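Local coordinates for O-succinylhomoserine sulfhydrylase (Mycobacterium tuberculosis, PDB 3NDN), which probably catalyses the pyridoxal-phosphate-dependent formation of L-homocysteine from O-succinyl-L-homoserine and hydrogen sulfide in methionine biosynthesis, at residues 153-156 / 157-160. Sequence-based numbering, arbitrary orientation. Where two conformers were deposited one is given.
Sequences GDDL and SQWE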
ATOM      1  N   GLY A 153      28.155  30.492 -10.796  1.00 42.15           N
ATOM      2  CA  GLY A 153      27.915  30.395  -9.349  1.00 42.01           C
ATOM      3  C   GLY A 153      29.084  30.659  -8.416  1.00 42.57           C
ATOM      4  O   GLY A 153      28.885  31.186  -7.310  1.00 42.42           O
ATOM      5  N   ASP A 154      30.296  30.294  -8.847  1.00 42.94           N
ATOM      6  CA  ASP A 154      31.509  30.475  -8.023  1.00 43.98           C
ATOM      7  C   ASP A 154      32.207  31.860  -8.121  1.00 44.20           C
ATOM      8  O   ASP A 154      33.251  32.069  -7.509  1.00 44.48           O
ATOM      9  CB  ASP A 154      32.530  29.349  -8.298  1.00 44.36           C
ATOM     10  CG  ASP A 154      33.009  29.315  -9.759  1.00 47.14           C
ATOM     11  OD1 ASP A 154      32.555  30.140 -10.586  1.00 50.11           O
ATOM     12  OD2 ASP A 154      33.850  28.453 -10.080  1.00 49.15           O
ATOM     13  N   ASP A 155      31.617  32.794  -8.863  1.00 44.53           N
ATOM     14  CA  ASP A 155      32.207  34.124  -9.108  1.00 45.46           C
ATOM     15  C   ASP A 155      31.393  35.234  -8.445  1.00 45.50           C
ATOM     16  O   ASP A 155      30.411  35.708  -9.018  1.00 45.78           O
ATOM     17  CB  ASP A 155      32.304  34.389 -10.619  1.00 46.03           C
ATOM     18  CG  ASP A 155      33.189  35.598 -10.963  1.00 48.51           C
ATOM     19  OD1 ASP A 155      33.344  36.521 -10.133  1.00 48.62           O
ATOM     20  OD2 ASP A 155      33.732  35.618 -12.084  1.00 50.64           O
ATOM     21  N   LEU A 156      31.812  35.653  -7.249  1.00 45.10           N
ATOM     22  CA  LEU A 156      31.092  36.687  -6.500  1.00 45.14           C
ATOM     23  C   LEU A 156      31.001  38.055  -7.215  1.00 46.07           C
ATOM     24  O   LEU A 156      30.074  38.828  -6.948  1.00 46.84           O
ATOM     25  CB  LEU A 156      31.665  36.849  -5.079  1.00 44.83           C
ATOM     26  CG  LEU A 156      31.351  35.742  -4.059  1.00 43.72           C
ATOM     27  CD1 LEU A 156      32.144  35.922  -2.762  1.00 42.89           C
ATOM     28  CD2 LEU A 156      29.825  35.646  -3.768  1.00 41.92           C
ATOM     29  N   SER A 157      31.937  38.360  -8.113  1.00 46.53           N
ATOM     30  CA  SER A 157      31.871  39.632  -8.841  0.50 47.43           C
ATOM     31  C   SER A 157      30.742  39.622  -9.885  1.00 47.39           C
ATOM     32  O   SER A 157      30.195  40.671 -10.217  1.00 47.79           O
ATOM     33  CB  SER A 157      33.229  40.032  -9.447  0.50 47.99           C
ATOM     34  OG  SER A 157      33.598  39.218 -10.543  0.50 47.79           O
ATOM     35  N   GLN A 158      30.382  38.435 -10.372  1.00 46.71           N
ATOM     36  CA  GLN A 158      29.269  38.293 -11.318  1.00 46.33           C
ATOM     37  C   GLN A 158      27.928  38.399 -10.582  1.00 45.79           C
ATOM     38  O   GLN A 158      26.983  38.998 -11.099  1.00 45.72           O
ATOM     39  CB  GLN A 158      29.333  36.968 -12.084  1.00 46.07           C
ATOM     40  CG  GLN A 158      30.489  36.832 -13.056  1.00 47.39           C
ATOM     41  CD  GLN A 158      30.433  35.542 -13.863  1.00 47.97           C
ATOM     42  OE1 GLN A 158      29.378  35.146 -14.358  1.00 48.33           O
ATOM     43  NE2 GLN A 158      31.577  34.882 -13.998  1.00 49.02           N
ATOM     44  N   TRP A 159      27.859  37.805  -9.383  1.00 44.63           N
ATOM     45  CA  TRP A 159      26.706  37.954  -8.494  1.00 44.17           C
ATOM     46  C   TRP A 159      26.489  39.440  -8.163  1.00 45.27           C
ATOM     47  O   TRP A 159      25.356  39.931  -8.177  1.00 45.04           O
ATOM     48  CB  TRP A 159      26.900  37.156  -7.191  1.00 43.03           C
ATOM     49  CG  TRP A 159      26.655  35.631  -7.270  1.00 41.29           C
ATOM     50  CD1 TRP A 159      27.606  34.644  -7.192  1.00 40.55           C
ATOM     51  CD2 TRP A 159      25.387  34.951  -7.402  1.00 40.37           C
ATOM     52  NE1 TRP A 159      27.012  33.398  -7.274  1.00 40.00           N
ATOM     53  CE2 TRP A 159      25.656  33.556  -7.409  1.00 39.84           C
ATOM     54  CE3 TRP A 159      24.056  35.382  -7.522  1.00 39.05           C
ATOM     55  CZ2 TRP A 159      24.637  32.585  -7.538  1.00 38.82           C
ATOM     56  CZ3 TRP A 159      23.039  34.419  -7.656  1.00 39.94           C
ATOM     57  CH2 TRP A 159      23.339  33.035  -7.654  1.00 38.54           C
ATOM     58  N   GLU A 160      27.577  40.148  -7.860  1.00 46.03           N
ATOM     59  CA  GLU A 160      27.477  41.562  -7.502  1.00 47.69           C
ATOM     60  C   GLU A 160      26.908  42.396  -8.659  1.00 48.06           C
ATOM     61  O   GLU A 160      25.986  43.192  -8.454  1.00 48.34           O
ATOM     62  CB  GLU A 160      28.822  42.110  -7.002  1.00 48.69           C
ATOM     63  CG  GLU A 160      28.743  43.543  -6.478  1.00 53.08           C
ATOM     64  CD  GLU A 160      29.801  43.858  -5.427  1.00 58.76           C
ATOM     65  OE1 GLU A 160      30.804  43.113  -5.320  1.00 60.73           O
ATOM     66  OE2 GLU A 160      29.625  44.862  -4.701  1.00 61.26           O
TER
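An N-cap opens the short helix 156-162: Asp-155 precedes its first turn and bonds to both Ser-157 and Gln-158. A short acceptor side chain suits this place because OD1 reaches the backbone amide of Ser-157, in a weak capping bond of 3.1 Å between Asp-155 OD1 and Ser-157 N, while the second oxygen is used by the Gln-158 side chain. In the conformer given, Ser-157 OG also lies 2.7 Å from Asp-155 OD1, a bond that stays provisional because the serine has a second conformer. The CG of Asp-155 stands opposite its own backbone N (chi1 -167°), which swings the carboxylate forward over the helix start, where the dipole of the first turn would probably favour its negative charge. Gln-158, long enough to return over the cap, crosses the aspartate at about a right angle; its NE2 gives a bond of 3.0 Å to Asp-155 OD2 from above the carboxylate plane, while OE1 accepts from the backbone of Asp-152.

The element being joined is the connection into helix 156-162 from strand 147-151, outermost in this chain in the large seven-stranded sheet of the fold type I (aspartate aminotransferase-like) pyridoxal-phosphate enzymes. Here the chain turns at Gly-153, and Trp-159 reaches back across the turn: its NE1 donates to Gly-153 O at 2.9 Å, with the oxygen almost in the indole plane and the N-H nearly straight at 162°. Tryptophan fits because its one polar atom finds this carbonyl, while the buried side chain packs on Val-151, Val-188 and Leu-191. Leu-156 CD2 meets Trp-159 CD1 at 4.2 Å and joins it against helix 185-194. In the first turn, Asp-155 O accepts from Gln-158 N (i to i+3) at 3.0 Å, and Leu-156 O receives Glu-160 N in an i to i+4 helical bond.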